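PDB 1YHF: cupin type-2 domain-containing protein from Streptococcus pyogenes, which is of unknown function but belongs to the cupin superfamily, with a small single-domain beta-barrel fold. Local coordinates for residues S68-Y80 with T87-Y99. Sequence-based numbering, arbitrary orientation.
Sequences SGLAEITIDQETY and TIVMPAGIPHALY
Strands 70-75 and 96-99 pair antiparallel, their axes 4.7 Å apart at closest, while strand 87-90 belongs to the opposing sheet and packs across from them. Glu72 with Tyr99 and Thr74 with Ala97 are the hydrogen-bonded pairs, each closed by two backbone bonds. Asp76, the second residue of the type II' turn from Ile75 to Glu78, hydrogen-bonds through its N to Pro95 O at 2.7 Å, nearly straight at 175°. Ile73 and Ile75 point from the same face into the interior between the two sheets. Ile73 CD1 meets Ile88 CG2 at 3.6 Å, and the two side chains run antiparallel alongside each other. Ile73 CG2 touches SE of Met90, modelled as selenomethionine, at 3.7 Å. Ile75 reaches Ile88 tip to tip, CD1 to CD1 at 3.9 Å; Ile75 CG2 lies against Pro91 CD and Ile94 CG2. Ile88 holds CG1 anti to the backbone N (chi1 -171°), with CD1 extended beyond it (chi2 159°) over one face of the Tyr80 ring, 3.9 Å from the centroid, as a CH-pi contact. Met90 bends at chi3 and sets CE over the centre of one His96 face, 3.7 Å above the plane. On the other face of the sheet, Glu72 OE1 comes near Tyr99 CD2, at 4.1 Å, while OE2 makes a salt bridge to Arg81. Two antiparallel sheets closing over an apolar interior are characteristic of the cupin beta-barrel.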
ATOM      1  N   SER A  68      -6.236   8.418   1.653  1.00 28.64           N
ATOM      2  CA  SER A  68      -6.523   9.494   2.600  1.00 29.50           C
ATOM      3  C   SER A  68      -5.222   9.920   3.275  1.00 29.73           C
ATOM      4  O   SER A  68      -4.244   9.187   3.264  1.00 30.05           O
ATOM      5  CB  SER A  68      -7.547   9.048   3.654  1.00 29.88           C
ATOM      6  OG  SER A  68      -6.962   8.138   4.583  1.00 31.17           O
ATOM      7  N   GLY A  69      -5.216  11.110   3.866  1.00 30.14           N
ATOM      8  CA  GLY A  69      -4.042  11.610   4.593  1.00 29.19           C
ATOM      9  C   GLY A  69      -2.856  11.982   3.721  1.00 28.94           C
ATOM     10  O   GLY A  69      -3.011  12.381   2.565  1.00 28.23           O
ATOM     11  N   LEU A  70      -1.662  11.858   4.289  1.00 28.73           N
ATOM     12  CA  LEU A  70      -0.439  12.300   3.620  1.00 29.09           C
ATOM     13  C   LEU A  70       0.709  11.385   3.984  1.00 29.07           C
ATOM     14  O   LEU A  70       0.906  11.053   5.148  1.00 29.89           O
ATOM     15  CB  LEU A  70      -0.089  13.754   4.015  1.00 28.63           C
ATOM     16  CG  LEU A  70       1.156  14.387   3.371  1.00 29.16           C
ATOM     17  CD1 LEU A  70       0.942  14.616   1.879  1.00 28.91           C
ATOM     18  CD2 LEU A  70       1.538  15.706   4.038  1.00 28.98           C
ATOM     19  N   ALA A  71       1.486  10.993   2.989  1.00 29.35           N
ATOM     20  CA  ALA A  71       2.554  10.043   3.211  1.00 29.87           C
ATOM     21  C   ALA A  71       3.823  10.624   2.649  1.00 30.24           C
ATOM     22  O   ALA A  71       3.797  11.251   1.599  1.00 31.69           O
ATOM     23  CB  ALA A  71       2.241   8.690   2.527  1.00 29.41           C
ATOM     24  N   GLU A  72       4.929  10.408   3.351  1.00 30.77           N
ATOM     25  CA  GLU A  72       6.235  10.759   2.845  1.00 30.77           C
ATOM     26  C   GLU A  72       6.928   9.523   2.331  1.00 30.96           C
ATOM     27  O   GLU A  72       7.199   8.567   3.080  1.00 31.19           O
ATOM     28  CB  GLU A  72       7.078  11.416   3.911  1.00 31.17           C
ATOM     29  CG  GLU A  72       8.357  12.024   3.391  1.00 32.04           C
ATOM     30  CD  GLU A  72       9.028  12.862   4.463  1.00 36.14           C
ATOM     31  OE1 GLU A  72       9.429  12.285   5.497  1.00 37.20           O
ATOM     32  OE2 GLU A  72       9.130  14.094   4.286  1.00 35.87           O
ATOM     33  N   ILE A  73       7.200   9.554   1.035  1.00 30.72           N
ATOM     34  CA  ILE A  73       7.781   8.436   0.351  1.00 30.60           C
ATOM     35  C   ILE A  73       9.215   8.778  -0.022  1.00 30.70           C
ATOM     36  O   ILE A  73       9.497   9.832  -0.559  1.00 30.28           O
ATOM     37  CB  ILE A  73       6.883   8.004  -0.845  1.00 31.13           C
ATOM     38  CG1 ILE A  73       5.494   7.623  -0.280  1.00 30.92           C
ATOM     39  CG2 ILE A  73       7.557   6.913  -1.690  1.00 30.20           C
ATOM     40  CD1 ILE A  73       4.589   6.910  -1.198  1.00 33.75           C
ATOM     41  N   THR A  74      10.115   7.873   0.317  1.00 30.73           N
ATOM     42  CA  THR A  74      11.517   7.989  -0.055  1.00 31.38           C
ATOM     43  C   THR A  74      11.796   6.942  -1.098  1.00 31.66           C
ATOM     44  O   THR A  74      11.414   5.780  -0.931  1.00 31.60           O
ATOM     45  CB  THR A  74      12.435   7.716   1.157  1.00 31.13           C
ATOM     46  OG1 THR A  74      12.045   8.576   2.228  1.00 30.88           O
ATOM     47  CG2 THR A  74      13.888   7.962   0.806  1.00 32.19           C
ATOM     48  N   ILE A  75      12.430   7.364  -2.181  1.00 31.30           N
ATOM     49  CA  ILE A  75      12.865   6.450  -3.225  1.00 32.01           C
ATOM     50  C   ILE A  75      14.338   6.753  -3.444  1.00 32.46           C
ATOM     51  O   ILE A  75      14.682   7.841  -3.891  1.00 32.44           O
ATOM     52  CB  ILE A  75      12.054   6.615  -4.544  1.00 31.57           C
ATOM     53  CG1 ILE A  75      10.562   6.356  -4.310  1.00 30.88           C
ATOM     54  CG2 ILE A  75      12.614   5.696  -5.633  1.00 31.90           C
ATOM     55  CD1 ILE A  75       9.701   6.543  -5.567  1.00 30.98           C
ATOM     56  N   ASP A  76      15.192   5.794  -3.084  1.00 33.74           N
ATOM     57  CA  ASP A  76      16.654   5.992  -3.022  1.00 35.60           C
ATOM     58  C   ASP A  76      16.973   7.177  -2.109  1.00 36.16           C
ATOM     59  O   ASP A  76      16.816   7.084  -0.897  1.00 36.05           O
ATOM     60  CB  ASP A  76      17.257   6.179  -4.417  1.00 35.59           C
ATOM     61  CG  ASP A  76      18.774   6.001  -4.439  1.00 38.29           C
ATOM     62  OD1 ASP A  76      19.369   5.486  -3.454  1.00 40.19           O
ATOM     63  OD2 ASP A  76      19.374   6.383  -5.466  1.00 39.25           O
ATOM     64  N   GLN A  77      17.378   8.297  -2.699  1.00 37.45           N
ATOM     65  CA  GLN A  77      17.704   9.492  -1.920  1.00 38.87           C
ATOM     66  C   GLN A  77      16.504  10.396  -1.650  1.00 38.56           C
ATOM     67  O   GLN A  77      16.420  11.009  -0.581  1.00 39.54           O
ATOM     68  CB  GLN A  77      18.825  10.294  -2.599  1.00 39.47           C
ATOM     69  CG  GLN A  77      18.427  11.006  -3.907  1.00 43.65           C
ATOM     70  CD  GLN A  77      18.072  12.485  -3.695  1.00 47.72           C
ATOM     71  OE1 GLN A  77      18.328  13.324  -4.562  1.00 49.70           O
ATOM     72  NE2 GLN A  77      17.492  12.805  -2.534  1.00 48.24           N
ATOM     73  N   GLU A  78      15.584  10.457  -2.613  1.00 37.28           N
ATOM     74  CA  GLU A  78      14.625  11.549  -2.735  1.00 36.02           C
ATOM     75  C   GLU A  78      13.322  11.310  -1.971  1.00 34.63           C
ATOM     76  O   GLU A  78      12.833  10.181  -1.902  1.00 33.26           O
ATOM     77  CB  GLU A  78      14.333  11.767  -4.217  1.00 36.35           C
ATOM     78  CG  GLU A  78      13.692  13.096  -4.548  1.00 38.95           C
ATOM     79  CD  GLU A  78      13.757  13.412  -6.024  1.00 43.56           C
ATOM     80  OE1 GLU A  78      12.881  14.173  -6.504  1.00 45.15           O
ATOM     81  OE2 GLU A  78      14.681  12.901  -6.707  1.00 45.53           O
ATOM     82  N   THR A  79      12.762  12.378  -1.409  1.00 33.68           N
ATOM     83  CA  THR A  79      11.447  12.282  -0.754  1.00 33.37           C
ATOM     84  C   THR A  79      10.320  12.924  -1.561  1.00 32.49           C
ATOM     85  O   THR A  79      10.487  13.969  -2.178  1.00 32.28           O
ATOM     86  CB  THR A  79      11.423  12.845   0.702  1.00 33.42           C
ATOM     87  OG1 THR A  79      11.435  14.276   0.670  1.00 35.38           O
ATOM     88  CG2 THR A  79      12.596  12.336   1.496  1.00 33.29           C
ATOM     89  N   TYR A  80       9.167  12.280  -1.514  1.00 31.78           N
ATOM     90  CA  TYR A  80       7.981  12.690  -2.235  1.00 31.50           C
ATOM     91  C   TYR A  80       6.869  12.719  -1.201  1.00 31.91           C
ATOM     92  O   TYR A  80       6.727  11.781  -0.412  1.00 31.77           O
ATOM     93  CB  TYR A  80       7.651  11.634  -3.310  1.00 31.05           C
ATOM     94  CG  TYR A  80       8.787  11.355  -4.281  1.00 30.26           C
ATOM     95  CD1 TYR A  80       8.812  11.944  -5.545  1.00 30.00           C
ATOM     96  CD2 TYR A  80       9.844  10.507  -3.932  1.00 29.22           C
ATOM     97  CE1 TYR A  80       9.859  11.690  -6.428  1.00 28.37           C
ATOM     98  CE2 TYR A  80      10.887  10.267  -4.796  1.00 27.51           C
ATOM     99  CZ  TYR A  80      10.886  10.852  -6.043  1.00 28.74           C
ATOM    100  OH  TYR A  80      11.918  10.577  -6.903  1.00 30.18           O
ATOM    101  N   THR A  87      -0.703   9.315  -6.640  1.00 27.17           N
ATOM    102  CA  THR A  87      -0.126   8.022  -6.872  1.00 27.36           C
ATOM    103  C   THR A  87       1.362   8.138  -7.230  1.00 27.27           C
ATOM    104  O   THR A  87       1.793   9.106  -7.872  1.00 27.46           O
ATOM    105  CB  THR A  87      -0.896   7.316  -8.053  1.00 28.49           C
ATOM    106  OG1 THR A  87      -2.191   6.920  -7.604  1.00 27.56           O
ATOM    107  CG2 THR A  87      -0.157   6.105  -8.568  1.00 27.59           C
ATOM    108  N   ILE A  88       2.134   7.137  -6.838  1.00 26.06           N
ATOM    109  CA  ILE A  88       3.539   7.056  -7.229  1.00 26.27           C
ATOM    110  C   ILE A  88       3.936   5.608  -7.455  1.00 26.76           C
ATOM    111  O   ILE A  88       3.509   4.747  -6.718  1.00 26.97           O
ATOM    112  CB  ILE A  88       4.479   7.750  -6.182  1.00 25.77           C
ATOM    113  CG1 ILE A  88       5.925   7.863  -6.705  1.00 25.41           C
ATOM    114  CG2 ILE A  88       4.392   7.085  -4.775  1.00 25.84           C
ATOM    115  CD1 ILE A  88       6.706   8.946  -5.986  1.00 22.33           C
ATOM    116  N   VAL A  89       4.758   5.356  -8.476  1.00 27.67           N
ATOM    117  CA  VAL A  89       5.296   4.035  -8.724  1.00 28.60           C
ATOM    118  C   VAL A  89       6.733   4.031  -8.258  1.00 29.32           C
ATOM    119  O   VAL A  89       7.573   4.781  -8.784  1.00 28.68           O
ATOM    120  CB  VAL A  89       5.226   3.635 -10.231  1.00 29.03           C
ATOM    121  CG1 VAL A  89       5.770   2.236 -10.446  1.00 28.25           C
ATOM    122  CG2 VAL A  89       3.773   3.747 -10.752  1.00 28.02           C
HETATM  123  N   MSE A  90       7.003   3.207  -7.248  1.00 29.73           N
HETATM  124  CA  MSE A  90       8.345   3.074  -6.695  1.00 31.02           C
HETATM  125  C   MSE A  90       9.017   1.945  -7.460  1.00 30.25           C
HETATM  126  O   MSE A  90       8.571   0.790  -7.376  1.00 31.14           O
HETATM  127  CB  MSE A  90       8.280   2.780  -5.195  1.00 30.64           C
HETATM  128  CG  MSE A  90       7.282   3.656  -4.445  1.00 31.28           C
HETATM  129 SE   MSE A  90       7.226   3.306  -2.525  0.91 35.25          SE
HETATM  130  CE  MSE A  90       6.452   1.468  -2.550  1.00 26.27           C
ATOM    131  N   PRO A  91      10.074   2.268  -8.229  1.00 30.12           N
ATOM    132  CA  PRO A  91      10.697   1.304  -9.160  1.00 30.07           C
ATOM    133  C   PRO A  91      11.362   0.079  -8.514  1.00 29.49           C
ATOM    134  O   PRO A  91      11.945   0.174  -7.425  1.00 28.55           O
ATOM    135  CB  PRO A  91      11.727   2.156  -9.911  1.00 30.16           C
ATOM    136  CG  PRO A  91      12.042   3.289  -8.962  1.00 31.13           C
ATOM    137  CD  PRO A  91      10.729   3.592  -8.284  1.00 29.96           C
ATOM    138  N   ALA A  92      11.252  -1.060  -9.199  1.00 29.26           N
ATOM    139  CA  ALA A  92      11.844  -2.326  -8.758  1.00 29.58           C
ATOM    140  C   ALA A  92      13.325  -2.169  -8.457  1.00 29.90           C
ATOM    141  O   ALA A  92      14.040  -1.459  -9.172  1.00 29.85           O
ATOM    142  CB  ALA A  92      11.641  -3.420  -9.828  1.00 29.44           C
ATOM    143  N   GLY A  93      13.773  -2.807  -7.381  1.00 29.91           N
ATOM    144  CA  GLY A  93      15.210  -2.874  -7.071  1.00 30.47           C
ATOM    145  C   GLY A  93      15.836  -1.637  -6.457  1.00 30.37           C
ATOM    146  O   GLY A  93      17.033  -1.637  -6.156  1.00 30.56           O
ATOM    147  N   ILE A  94      15.036  -0.583  -6.284  1.00 29.60           N
ATOM    148  CA  ILE A  94      15.497   0.678  -5.698  1.00 28.97           C
ATOM    149  C   ILE A  94      14.912   0.787  -4.289  1.00 29.41           C
ATOM    150  O   ILE A  94      13.690   0.596  -4.110  1.00 29.01           O
ATOM    151  CB  ILE A  94      15.079   1.919  -6.563  1.00 29.41           C
ATOM    152  CG1 ILE A  94      15.547   1.781  -8.021  1.00 28.18           C
ATOM    153  CG2 ILE A  94      15.593   3.242  -5.944  1.00 27.63           C
ATOM    154  CD1 ILE A  94      17.044   1.909  -8.189  1.00 32.16           C
ATOM    155  N   PRO A  95      15.776   1.026  -3.272  1.00 29.23           N
ATOM    156  CA  PRO A  95      15.249   1.154  -1.919  1.00 29.05           C
ATOM    157  C   PRO A  95      14.198   2.260  -1.778  1.00 28.93           C
ATOM    158  O   PRO A  95      14.333   3.338  -2.367  1.00 29.32           O
ATOM    159  CB  PRO A  95      16.502   1.456  -1.077  1.00 28.97           C
ATOM    160  CG  PRO A  95      17.615   0.837  -1.847  1.00 29.83           C
ATOM    161  CD  PRO A  95      17.249   1.117  -3.289  1.00 29.13           C
ATOM    162  N   HIS A  96      13.157   1.955  -1.015  1.00 28.41           N
ATOM    163  CA  HIS A  96      12.099   2.901  -0.682  1.00 28.48           C
ATOM    164  C   HIS A  96      11.655   2.726   0.760  1.00 28.63           C
ATOM    165  O   HIS A  96      11.874   1.679   1.380  1.00 28.13           O
ATOM    166  CB  HIS A  96      10.891   2.793  -1.643  1.00 27.88           C
ATOM    167  CG  HIS A  96      10.422   1.388  -1.890  1.00 29.07           C
ATOM    168  ND1 HIS A  96       9.742   0.647  -0.948  1.00 29.65           N
ATOM    169  CD2 HIS A  96      10.512   0.603  -2.989  1.00 29.48           C
ATOM    170  CE1 HIS A  96       9.448  -0.542  -1.448  1.00 30.39           C
ATOM    171  NE2 HIS A  96       9.913  -0.599  -2.683  1.00 31.98           N
ATOM    172  N   ALA A  97      11.044   3.776   1.282  1.00 28.80           N
ATOM    173  CA  ALA A  97      10.512   3.793   2.632  1.00 29.21           C
ATOM    174  C   ALA A  97       9.279   4.668   2.629  1.00 28.93           C
ATOM    175  O   ALA A  97       9.103   5.491   1.719  1.00 29.34           O
ATOM    176  CB  ALA A  97      11.566   4.312   3.623  1.00 29.18           C
ATOM    177  N   LEU A  98       8.425   4.492   3.634  1.00 29.04           N
ATOM    178  CA  LEU A  98       7.204   5.285   3.759  1.00 29.10           C
ATOM    179  C   LEU A  98       7.034   5.756   5.210  1.00 29.64           C
ATOM    180  O   LEU A  98       7.168   4.954   6.138  1.00 29.81           O
ATOM    181  CB  LEU A  98       5.961   4.481   3.304  1.00 29.26           C
ATOM    182  CG  LEU A  98       5.916   3.875   1.871  1.00 29.70           C
ATOM    183  CD1 LEU A  98       6.612   2.499   1.762  1.00 30.56           C
ATOM    184  CD2 LEU A  98       4.502   3.767   1.336  1.00 28.63           C
ATOM    185  N   TYR A  99       6.768   7.052   5.396  1.00 29.08           N
ATOM    186  CA  TYR A  99       6.528   7.611   6.711  1.00 29.07           C
ATOM    187  C   TYR A  99       5.173   8.308   6.737  1.00 28.40           C
ATOM    188  O   TYR A  99       4.841   9.089   5.830  1.00 28.26           O
ATOM    189  CB  TYR A  99       7.650   8.575   7.110  1.00 29.74           C
ATOM    190  CG  TYR A  99       7.403   9.315   8.400  1.00 31.47           C
ATOM    191  CD1 TYR A  99       7.499   8.661   9.628  1.00 31.45           C
ATOM    192  CD2 TYR A  99       7.076  10.670   8.394  1.00 32.44           C
ATOM    193  CE1 TYR A  99       7.284   9.329  10.819  1.00 32.48           C
ATOM    194  CE2 TYR A  99       6.861  11.356   9.584  1.00 33.67           C
ATOM    195  CZ  TYR A  99       6.971  10.683  10.790  1.00 32.29           C
ATOM    196  OH  TYR A  99       6.737  11.348  11.964  1.00 32.04           O
TER